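Local atomic coordinates of fructose-1,6-bisphosphatase/inositol-1-monophosphatase (Thermotoga maritima, PDB entry 2P3N), a protein that dephosphorylates inositol monophosphates and fructose 1,6-bisphosphate with the help of magnesium, working as a broad-specificity phosphatase in a homotetramer. Residues A[2-11]-A[49-60]; A[209-219]-A[230-239]. All blocks are in the same frame, centred on the assembly; numbering follows the deposited sequence.

Interaction 1. Residues A[2-11]-A[49-60]; sequences DRLDFSIKLL and IVDEIRKFFPDE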
loop_
_atom_site.group_PDB
_atom_site.type_symbol
_atom_site.label_atom_id
_atom_site.label_comp_id
_atom_site.label_asym_id
_atom_site.label_seq_id
_atom_site.Cartn_x
_atom_site.Cartn_y
_atom_site.Cartn_z
ATOM N N ASP A 2 -1.655 -21.244 16.027
ATOM C CA ASP A 2 -2.440 -20.344 16.855
ATOM C C ASP A 2 -1.485 -19.201 17.196
ATOM O O ASP A 2 -1.776 -18.039 16.935
ATOM C CB ASP A 2 -2.888 -21.083 18.126
ATOM C CG ASP A 2 -3.755 -20.235 19.039
ATOM O OD1 ASP A 2 -4.734 -19.647 18.532
ATOM O OD2 ASP A 2 -3.470 -20.169 20.261
ATOM N N ARG A 3 -0.324 -19.550 17.741
ATOM C CA ARG A 3 0.670 -18.565 18.129
ATOM C C ARG A 3 1.154 -17.705 16.970
ATOM O O ARG A 3 1.199 -16.483 17.080
ATOM C CB ARG A 3 1.855 -19.262 18.799
ATOM C CG ARG A 3 1.523 -19.832 20.179
ATOM C CD ARG A 3 2.664 -20.667 20.782
ATOM N NE ARG A 3 2.297 -21.169 22.108
ATOM C CZ ARG A 3 2.597 -20.567 23.255
ATOM N NH1 ARG A 3 3.290 -19.436 23.258
ATOM N NH2 ARG A 3 2.171 -21.080 24.398
ATOM N N LEU A 4 1.519 -18.334 15.859
ATOM C CA LEU A 4 2.003 -17.584 14.701
ATOM C C LEU A 4 0.954 -16.601 14.185
ATOM O O LEU A 4 1.240 -15.424 14.007
ATOM C CB LEU A 4 2.397 -18.536 13.572
ATOM C CG LEU A 4 2.841 -17.875 12.267
ATOM C CD1 LEU A 4 4.217 -17.226 12.441
ATOM C CD2 LEU A 4 2.887 -18.925 11.174
ATOM N N ASP A 5 -0.260 -17.097 13.960
ATOM C CA ASP A 5 -1.363 -16.290 13.447
ATOM C C ASP A 5 -1.698 -15.121 14.379
ATOM O O ASP A 5 -1.989 -14.000 13.933
ATOM C CB ASP A 5 -2.596 -17.181 13.264
ATOM C CG ASP A 5 -3.679 -16.521 12.433
ATOM O OD1 ASP A 5 -4.856 -16.492 12.871
ATOM O OD2 ASP A 5 -3.347 -16.039 11.335
ATOM N N PHE A 6 -1.673 -15.415 15.676
ATOM C CA PHE A 6 -1.947 -14.454 16.740
ATOM C C PHE A 6 -0.924 -13.330 16.672
ATOM O O PHE A 6 -1.256 -12.157 16.787
ATOM C CB PHE A 6 -1.836 -15.175 18.090
ATOM C CG PHE A 6 -1.712 -14.261 19.276
ATOM C CD1 PHE A 6 -2.841 -13.766 19.916
ATOM C CD2 PHE A 6 -0.456 -13.904 19.764
ATOM C CE1 PHE A 6 -2.721 -12.922 21.036
ATOM C CE2 PHE A 6 -0.319 -13.062 20.879
ATOM C CZ PHE A 6 -1.451 -12.570 21.515
ATOM N N SER A 7 0.329 -13.721 16.489
ATOM C CA SER A 7 1.443 -12.796 16.415
ATOM C C SER A 7 1.357 -11.899 15.191
ATOM O O SER A 7 1.583 -10.695 15.269
ATOM C CB SER A 7 2.750 -13.590 16.387
ATOM O OG SER A 7 2.866 -14.400 17.549
ATOM N N ILE A 8 1.046 -12.499 14.051
ATOM C CA ILE A 8 0.922 -11.753 12.811
ATOM C C ILE A 8 -0.173 -10.702 12.931
ATOM O O ILE A 8 0.062 -9.521 12.646
ATOM C CB ILE A 8 0.592 -12.689 11.643
ATOM C CG1 ILE A 8 1.787 -13.611 11.383
ATOM C CG2 ILE A 8 0.251 -11.882 10.394
ATOM C CD1 ILE A 8 1.494 -14.761 10.431
ATOM N N LYS A 9 -1.358 -11.121 13.360
ATOM C CA LYS A 9 -2.471 -10.197 13.490
ATOM C C LYS A 9 -2.264 -9.128 14.551
ATOM O O LYS A 9 -2.765 -8.020 14.421
ATOM C CB LYS A 9 -3.746 -10.979 13.772
ATOM C CG LYS A 9 -4.009 -11.998 12.692
ATOM C CD LYS A 9 -5.348 -12.678 12.835
ATOM C CE LYS A 9 -5.563 -13.588 11.652
ATOM N NZ LYS A 9 -6.750 -14.451 11.819
ATOM N N LEU A 10 -1.517 -9.463 15.595
ATOM C CA LEU A 10 -1.246 -8.537 16.692
ATOM C C LEU A 10 -0.295 -7.455 16.228
ATOM O O LEU A 10 -0.534 -6.272 16.439
ATOM C CB LEU A 10 -0.589 -9.268 17.862
ATOM C CG LEU A 10 -1.021 -9.036 19.308
ATOM C CD1 LEU A 10 0.128 -9.501 20.189
ATOM C CD2 LEU A 10 -1.347 -7.581 19.592
ATOM N N LEU A 11 0.806 -7.857 15.609
ATOM C CA LEU A 11 1.764 -6.872 15.146
ATOM C C LEU A 11 1.192 -6.035 14.016
ATOM O O LEU A 11 1.557 -4.876 13.860
ATOM C CB LEU A 11 3.063 -7.545 14.691
ATOM C CG LEU A 11 3.872 -8.320 15.738
ATOM C CD1 LEU A 11 5.327 -8.009 15.515
ATOM C CD2 LEU A 11 3.458 -7.956 17.151
ATOM N N ILE A 49 0.824 -4.733 23.038
ATOM C CA ILE A 49 1.252 -6.104 22.776
ATOM C C ILE A 49 1.243 -6.987 24.031
ATOM O O ILE A 49 0.558 -8.011 24.078
ATOM C CB ILE A 49 2.680 -6.136 22.146
ATOM C CG1 ILE A 49 2.691 -5.409 20.797
ATOM C CG2 ILE A 49 3.139 -7.581 21.951
ATOM C CD1 ILE A 49 4.094 -5.231 20.201
ATOM N N VAL A 50 2.014 -6.577 25.036
ATOM C CA VAL A 50 2.134 -7.303 26.297
ATOM C C VAL A 50 0.801 -7.672 26.913
ATOM O O VAL A 50 0.657 -8.738 27.506
ATOM C CB VAL A 50 2.897 -6.476 27.326
ATOM C CG1 VAL A 50 2.720 -7.092 28.712
ATOM C CG2 VAL A 50 4.373 -6.399 26.938
ATOM N N ASP A 51 -0.161 -6.768 26.794
ATOM C CA ASP A 51 -1.490 -6.993 27.331
ATOM C C ASP A 51 -2.229 -8.126 26.635
ATOM O O ASP A 51 -2.950 -8.887 27.286
ATOM C CB ASP A 51 -2.316 -5.719 27.219
ATOM C CG ASP A 51 -1.981 -4.721 28.288
ATOM O OD1 ASP A 51 -0.962 -4.930 28.984
ATOM O OD2 ASP A 51 -2.733 -3.731 28.429
ATOM N N GLU A 52 -2.077 -8.231 25.317
ATOM C CA GLU A 52 -2.759 -9.295 24.580
ATOM C C GLU A 52 -2.122 -10.644 24.855
ATOM O O GLU A 52 -2.816 -11.667 24.926
ATOM C CB GLU A 52 -2.742 -9.020 23.076
ATOM C CG GLU A 52 -3.867 -8.114 22.603
ATOM C CD GLU A 52 -5.224 -8.782 22.666
ATOM O OE1 GLU A 52 -5.530 -9.619 21.788
ATOM O OE2 GLU A 52 -5.979 -8.469 23.607
ATOM N N ILE A 53 -0.802 -10.651 24.991
ATOM C CA ILE A 53 -0.108 -11.883 25.281
ATOM C C ILE A 53 -0.527 -12.314 26.684
ATOM O O ILE A 53 -0.983 -13.441 26.885
ATOM C CB ILE A 53 1.407 -11.691 25.203
ATOM C CG1 ILE A 53 1.818 -11.421 23.754
ATOM C CG2 ILE A 53 2.101 -12.928 25.705
ATOM C CD1 ILE A 53 3.301 -11.236 23.562
ATOM N N ARG A 54 -0.401 -11.400 27.644
ATOM C CA ARG A 54 -0.776 -11.682 29.033
ATOM C C ARG A 54 -2.212 -12.201 29.129
ATOM O O ARG A 54 -2.565 -12.954 30.045
ATOM C CB ARG A 54 -0.633 -10.419 29.892
ATOM C CG ARG A 54 0.809 -9.990 30.176
ATOM C CD ARG A 54 1.372 -10.671 31.424
ATOM N NE ARG A 54 2.788 -10.380 31.672
ATOM C CZ ARG A 54 3.288 -9.174 31.934
ATOM N NH1 ARG A 54 2.496 -8.111 31.985
ATOM N NH2 ARG A 54 4.589 -9.036 32.155
ATOM N N LYS A 55 -3.033 -11.802 28.168
ATOM C CA LYS A 55 -4.428 -12.195 28.146
ATOM C C LYS A 55 -4.653 -13.606 27.626
ATOM O O LYS A 55 -5.418 -14.370 28.216
ATOM C CB LYS A 55 -5.215 -11.200 27.303
ATOM C CG LYS A 55 -6.659 -11.561 27.083
ATOM C CD LYS A 55 -7.343 -10.457 26.298
ATOM C CE LYS A 55 -8.803 -10.754 26.024
ATOM N NZ LYS A 55 -9.378 -9.688 25.140
ATOM N N PHE A 56 -3.985 -13.953 26.529
ATOM C CA PHE A 56 -4.154 -15.276 25.931
ATOM C C PHE A 56 -3.114 -16.299 26.356
ATOM O O PHE A 56 -3.284 -17.500 26.145
ATOM C CB PHE A 56 -4.175 -15.175 24.401
ATOM C CG PHE A 56 -5.389 -14.486 23.863
ATOM C CD1 PHE A 56 -5.439 -13.096 23.774
ATOM C CD2 PHE A 56 -6.517 -15.220 23.507
ATOM C CE1 PHE A 56 -6.601 -12.448 23.343
ATOM C CE2 PHE A 56 -7.683 -14.581 23.075
ATOM C CZ PHE A 56 -7.723 -13.198 22.994
ATOM N N PHE A 57 -2.037 -15.827 26.961
ATOM C CA PHE A 57 -0.980 -16.724 27.409
ATOM C C PHE A 57 -0.679 -16.403 28.869
ATOM O O PHE A 57 0.468 -16.154 29.253
ATOM C CB PHE A 57 0.236 -16.539 26.499
ATOM C CG PHE A 57 -0.058 -16.842 25.051
ATOM C CD1 PHE A 57 0.088 -18.131 24.549
ATOM C CD2 PHE A 57 -0.542 -15.854 24.205
ATOM C CE1 PHE A 57 -0.247 -18.427 23.227
ATOM C CE2 PHE A 57 -0.879 -16.145 22.887
ATOM C CZ PHE A 57 -0.731 -17.430 22.400
ATOM N N PRO A 58 -1.731 -16.434 29.705
ATOM C CA PRO A 58 -1.737 -16.161 31.138
ATOM C C PRO A 58 -0.456 -16.403 31.925
ATOM O O PRO A 58 0.119 -15.460 32.475
ATOM C CB PRO A 58 -2.894 -17.015 31.632
ATOM C CG PRO A 58 -3.861 -16.866 30.543
ATOM C CD PRO A 58 -3.009 -17.060 29.314
ATOM N N ASP A 59 -0.002 -17.647 31.992
ATOM C CA ASP A 59 1.196 -17.920 32.773
ATOM C C ASP A 59 2.449 -18.183 31.955
ATOM O O ASP A 59 3.121 -19.203 32.127
ATOM C CB ASP A 59 0.941 -19.076 33.770
ATOM C CG ASP A 59 0.343 -20.321 33.109
ATOM O OD1 ASP A 59 1.021 -20.923 32.245
ATOM O OD2 ASP A 59 -0.803 -20.699 33.459
ATOM N N GLU A 60 2.761 -17.256 31.061
ATOM C CA GLU A 60 3.951 -17.376 30.235
ATOM C C GLU A 60 4.741 -16.096 30.433
ATOM O O GLU A 60 4.167 -15.063 30.776
ATOM C CB GLU A 60 3.551 -17.614 28.778
ATOM C CG GLU A 60 2.924 -19.000 28.624
ATOM C CD GLU A 60 2.482 -19.339 27.216
ATOM O OE1 GLU A 60 3.255 -19.078 26.269
ATOM O OE2 GLU A 60 1.368 -19.888 27.066
#
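Phe57 pushes the CE2 edge of its ring into the face of Phe6, an edge-to-face pair with centroids 5.1 Å apart and planes at 69°. Phe57 CE2 stands over the middle of the Phe6 ring, 3.7 Å from Phe6 CE2. Setting Phe6 CG anti to its backbone nitrogen (chi1 164°) swings that ring out to the other helix, where Ile53 CG1 and the Glu52 carbonyl oxygen meet its rim. Phe56 completes the aromatic cluster obliquely, with its CD1 3.9 Å from Phe6 CE1.

Further along the two helices, which run roughly antiparallel with axes 11.0 Å apart, the contact is aliphatic. Leu10 CD1 meets Ile49 CG2 at 4.0 Å, while its CD2 rests on the methylene carbons of Glu52; Leu11 CD2 touches Ile49 CD1.

The polar part lies beyond the end of helix 40-56, where the chain turns after Phe57 and brings Glu60 back to Arg3. Both terminal nitrogens of the guanidinium converge on one oxygen: Arg3 NH1 reaches Glu60 OE1 at 3.0 Å and Arg3 NH2 reaches the same OE1 at 2.9 Å, OE1 lying in the guanidinium plane. A weak third bond runs from Arg3 NH2 to Glu60 OE2. Phe57 CE1 sits over one guanidinium face, 3.6 Å from Arg3 CZ, and Tyr100 makes a cation-pi contact with the same arginine. Trp76 NE1 also donates to Glu60 OE1, and strands 74-79, 95-102 and 105-113 lie against this helix pair.

With three N-H donors on Glu60 OE1 and a long, weak ion pair from Arg74 to OE2, the buried carboxylate is probably stabilised in its charged form, while the Phe57 ring, with CE1 against one guanidinium face, probably limits its tilting.

Interaction 2. Residues A[209-219]-A[230-239]; sequences VKEAGGMVTDF and NFIFSNGLIH
Met215 and Ser234 exchange two backbone hydrogen bonds, Met215 N to Ser234 O at 2.7 Å and Ser234 N to Met215 O at 2.9 Å, and Thr217 and Ile232 do the same two residues along. Between these hydrogen-bonded pairs sits the non-hydrogen-bonded pair Val216 and Phe233, whose side chains run alongside each other in the same direction, with Val216 CG1 3.7 Å from Phe233 CE2. Val209 CG2 comes across the same ring from the preceding helix.

On the opposite face of the ladder, Met215 reaches the His239 ring. Met215 SD meets that ring obliquely, 4.0 Å from the His239 centroid, and the bend at chi3 (107°) carries Met215 CE over one face of the imidazole; SD also touches Gly236 CA. The imidazole nitrogens of His239 are buried here without a polar partner in the model, though the ring is modelled too close to Thr217 and its exact position is less certain. Nearer the other end of the ladder, Phe219 lies across Asn230, ring and amide planes 23° apart and stacked, while Phe219 CD2 meets Ile232 CG1 at 3.6 Å.

These two strands form the antiparallel margin of a mixed five-stranded sheet: 230-234 lies between 191-195 and the outermost strand, 215-217. Phe231 and Phe233 make backbone bonds with Thr194 and Phe192 on the inner side.

A Schellman motif closes helix 199-211, with Gly214 N bonded to Val209 O at 2.7 Å and Gly213, at positive phi, turning the chain into strand 215-217. Thr217 OG1 bonds to Lys222 O, and Asp218 OD2 to Ser220 OG, in the connection between the strands. Leu206 and Ile202 of helix 199-211 cover the Val216 and Phe233 side, whereas Val246 and Val250 of helix 239-253 back Phe219.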
loop_
_atom_site.group_PDB
_atom_site.type_symbol
_atom_site.label_atom_id
_atom_site.label_comp_id
_atom_site.label_asym_id
_atom_site.label_seq_id
_atom_site.Cartn_x
_atom_site.Cartn_y
_atom_site.Cartn_z
ATOM N N VAL A 209 15.783 -16.479 9.412
ATOM C CA VAL A 209 16.921 -16.683 8.522
ATOM C C VAL A 209 17.223 -18.172 8.339
ATOM O O VAL A 209 17.450 -18.633 7.232
ATOM C CB VAL A 209 18.182 -15.996 9.055
ATOM C CG1 VAL A 209 19.342 -16.268 8.120
ATOM C CG2 VAL A 209 17.949 -14.506 9.180
ATOM N N LYS A 210 17.214 -18.920 9.431
ATOM C CA LYS A 210 17.495 -20.344 9.374
ATOM C C LYS A 210 16.376 -21.135 8.701
ATOM O O LYS A 210 16.650 -22.075 7.952
ATOM C CB LYS A 210 17.768 -20.876 10.785
ATOM C CG LYS A 210 18.915 -20.149 11.488
ATOM C CD LYS A 210 19.391 -20.854 12.752
ATOM C CE LYS A 210 18.331 -20.871 13.842
ATOM N NZ LYS A 210 18.852 -21.473 15.105
ATOM N N GLU A 211 15.121 -20.771 8.962
ATOM C CA GLU A 211 13.994 -21.462 8.333
ATOM C C GLU A 211 13.966 -21.152 6.839
ATOM O O GLU A 211 13.347 -21.864 6.052
ATOM C CB GLU A 211 12.672 -21.042 8.971
ATOM C CG GLU A 211 12.365 -21.781 10.249
ATOM C CD GLU A 211 12.068 -23.252 10.014
ATOM O OE1 GLU A 211 12.614 -24.092 10.758
ATOM O OE2 GLU A 211 11.284 -23.574 9.097
ATOM N N ALA A 212 14.645 -20.075 6.460
ATOM C CA ALA A 212 14.746 -19.668 5.063
ATOM C C ALA A 212 16.057 -20.214 4.519
ATOM O O ALA A 212 16.588 -19.690 3.536
ATOM C CB ALA A 212 14.738 -18.151 4.942
ATOM N N GLY A 213 16.578 -21.248 5.193
ATOM C CA GLY A 213 17.818 -21.908 4.798
ATOM C C GLY A 213 19.148 -21.190 5.001
ATOM O O GLY A 213 20.188 -21.704 4.588
ATOM N N GLY A 214 19.137 -20.017 5.626
ATOM C CA GLY A 214 20.379 -19.288 5.847
ATOM C C GLY A 214 21.159 -19.715 7.084
ATOM O O GLY A 214 20.857 -20.732 7.718
ATOM N N MET A 215 22.179 -18.934 7.421
ATOM C CA MET A 215 23.006 -19.210 8.590
ATOM C C MET A 215 22.966 -18.051 9.567
ATOM O O MET A 215 22.972 -16.882 9.176
ATOM C CB MET A 215 24.470 -19.457 8.200
ATOM C CG MET A 215 24.767 -20.812 7.576
ATOM S SD MET A 215 26.524 -20.939 7.138
ATOM C CE MET A 215 27.089 -22.066 8.399
ATOM N N VAL A 216 22.927 -18.395 10.845
ATOM C CA VAL A 216 22.912 -17.416 11.914
ATOM C C VAL A 216 23.972 -17.892 12.907
ATOM O O VAL A 216 23.901 -19.012 13.428
ATOM C CB VAL A 216 21.519 -17.351 12.606
ATOM C CG1 VAL A 216 21.504 -16.234 13.644
ATOM C CG2 VAL A 216 20.428 -17.127 11.567
ATOM N N THR A 217 24.969 -17.050 13.148
ATOM C CA THR A 217 26.031 -17.414 14.073
ATOM C C THR A 217 26.641 -16.219 14.778
ATOM O O THR A 217 26.315 -15.065 14.479
ATOM C CB THR A 217 27.175 -18.147 13.349
ATOM O OG1 THR A 217 28.144 -18.566 14.315
ATOM C CG2 THR A 217 27.860 -17.219 12.353
ATOM N N ASP A 218 27.530 -16.513 15.722
ATOM C CA ASP A 218 28.241 -15.482 16.463
ATOM C C ASP A 218 29.496 -15.181 15.640
ATOM O O ASP A 218 29.681 -15.740 14.559
ATOM C CB ASP A 218 28.640 -15.988 17.847
ATOM C CG ASP A 218 29.891 -16.840 17.815
ATOM O OD1 ASP A 218 29.858 -17.934 17.209
ATOM O OD2 ASP A 218 30.911 -16.402 18.390
ATOM N N PHE A 219 30.364 -14.317 16.147
ATOM C CA PHE A 219 31.571 -13.964 15.411
ATOM C C PHE A 219 32.606 -15.087 15.308
ATOM O O PHE A 219 33.513 -15.033 14.470
ATOM C CB PHE A 219 32.208 -12.715 16.028
ATOM C CG PHE A 219 31.473 -11.435 15.710
ATOM C CD1 PHE A 219 31.877 -10.226 16.277
ATOM C CD2 PHE A 219 30.389 -11.431 14.833
ATOM C CE1 PHE A 219 31.213 -9.032 15.979
ATOM C CE2 PHE A 219 29.717 -10.244 14.529
ATOM C CZ PHE A 219 30.132 -9.043 15.103
ATOM N N ASN A 230 27.202 -11.344 19.528
ATOM C CA ASN A 230 27.538 -10.932 18.168
ATOM C C ASN A 230 26.714 -11.780 17.218
ATOM O O ASN A 230 26.474 -12.959 17.489
ATOM C CB ASN A 230 29.019 -11.171 17.871
ATOM C CG ASN A 230 29.877 -11.155 19.112
ATOM O OD1 ASN A 230 29.849 -10.196 19.890
ATOM N ND2 ASN A 230 30.659 -12.222 19.306
ATOM N N PHE A 231 26.305 -11.196 16.094
ATOM C CA PHE A 231 25.485 -11.924 15.132
ATOM C C PHE A 231 25.855 -11.762 13.675
ATOM O O PHE A 231 26.092 -10.657 13.186
ATOM C CB PHE A 231 24.017 -11.548 15.322
ATOM C CG PHE A 231 23.343 -12.303 16.425
ATOM C CD1 PHE A 231 22.881 -13.590 16.212
ATOM C CD2 PHE A 231 23.200 -11.741 17.681
ATOM C CE1 PHE A 231 22.288 -14.301 17.228
ATOM C CE2 PHE A 231 22.609 -12.450 18.701
ATOM C CZ PHE A 231 22.151 -13.736 18.473
ATOM N N ILE A 232 25.889 -12.895 12.985
ATOM C CA ILE A 232 26.205 -12.924 11.571
ATOM C C ILE A 232 25.116 -13.700 10.847
ATOM O O ILE A 232 25.006 -14.920 11.007
ATOM C CB ILE A 232 27.574 -13.610 11.300
ATOM C CG1 ILE A 232 28.689 -12.868 12.050
ATOM C CG2 ILE A 232 27.868 -13.627 9.791
ATOM C CD1 ILE A 232 30.065 -13.487 11.898
ATOM N N PHE A 233 24.299 -12.984 10.076
ATOM C CA PHE A 233 23.226 -13.602 9.295
ATOM C C PHE A 233 23.706 -13.699 7.851
ATOM O O PHE A 233 24.253 -12.734 7.303
ATOM C CB PHE A 233 21.945 -12.760 9.343
ATOM C CG PHE A 233 21.386 -12.568 10.728
ATOM C CD1 PHE A 233 21.887 -11.573 11.562
ATOM C CD2 PHE A 233 20.354 -13.378 11.195
ATOM C CE1 PHE A 233 21.362 -11.389 12.837
ATOM C CE2 PHE A 233 19.826 -13.202 12.471
ATOM C CZ PHE A 233 20.330 -12.206 13.293
ATOM N N SER A 234 23.498 -14.851 7.224
ATOM C CA SER A 234 23.953 -15.016 5.853
ATOM C C SER A 234 23.167 -16.084 5.095
ATOM O O SER A 234 22.420 -16.858 5.688
ATOM C CB SER A 234 25.445 -15.381 5.864
ATOM O OG SER A 234 26.119 -14.920 4.703
ATOM N N ASN A 235 23.337 -16.111 3.777
ATOM C CA ASN A 235 22.679 -17.107 2.937
ATOM C C ASN A 235 23.362 -18.465 3.094
ATOM O O ASN A 235 22.953 -19.449 2.474
ATOM C CB ASN A 235 22.728 -16.690 1.463
ATOM C CG ASN A 235 24.108 -16.235 1.027
ATOM O OD1 ASN A 235 25.119 -16.644 1.600
ATOM N ND2 ASN A 235 24.158 -15.393 -0.006
ATOM N N GLY A 236 24.406 -18.510 3.923
ATOM C CA GLY A 236 25.133 -19.749 4.133
ATOM C C GLY A 236 26.026 -20.092 2.953
ATOM O O GLY A 236 26.448 -21.234 2.810
ATOM N N LEU A 237 26.308 -19.107 2.105
ATOM C CA LEU A 237 27.160 -19.300 0.931
ATOM C C LEU A 237 28.508 -18.613 1.121
ATOM O O LEU A 237 29.557 -19.234 0.935
ATOM C CB LEU A 237 26.484 -18.745 -0.329
ATOM C CG LEU A 237 25.492 -19.651 -1.059
ATOM C CD1 LEU A 237 26.244 -20.806 -1.667
ATOM C CD2 LEU A 237 24.419 -20.158 -0.107
ATOM N N ILE A 238 28.473 -17.332 1.489
ATOM C CA ILE A 238 29.690 -16.552 1.708
ATOM C C ILE A 238 29.894 -16.277 3.193
ATOM O O ILE A 238 30.570 -15.315 3.576
ATOM C CB ILE A 238 29.638 -15.197 0.966
ATOM C CG1 ILE A 238 28.629 -14.256 1.638
ATOM C CG2 ILE A 238 29.290 -15.423 -0.483
ATOM C CD1 ILE A 238 27.230 -14.822 1.798
ATOM N N HIS A 239 29.323 -17.137 4.028
ATOM C CA HIS A 239 29.434 -16.955 5.463
ATOM C C HIS A 239 30.877 -16.721 5.938
ATOM O O HIS A 239 31.207 -15.635 6.428
ATOM C CB HIS A 239 28.838 -18.152 6.203
ATOM C CG HIS A 239 28.363 -17.814 7.581
ATOM N ND1 HIS A 239 27.033 -17.599 7.879
ATOM C CD2 HIS A 239 29.048 -17.576 8.725
ATOM C CE1 HIS A 239 26.923 -17.241 9.145
ATOM N NE2 HIS A 239 28.130 -17.219 9.682
#

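Overall arrangement
Interactions 1 and 2 share no helix or strand; their centres are 28 Å apart and their nearest atoms about 10 Å. The first joins two helices that lie on the seven-stranded sheet, mainly through side chains, and is partly buried; its ring cluster and ion pair run from buried Phe57 and Glu60 to exposed Phe56, and Asp5 and Lys9 bond to a second subunit. The second is a buried strand pairing in the five-stranded sheet, held by backbone bonds, with an apolar face round Val216 and Phe233 and a mixed one round Met215, Thr217 and His239. In interaction 1 the Ile49 side chain lies about 10 Å from the bound magnesium, whereas interaction 2 neighbours Arg196 and Ala177, probable substrate-binding residues.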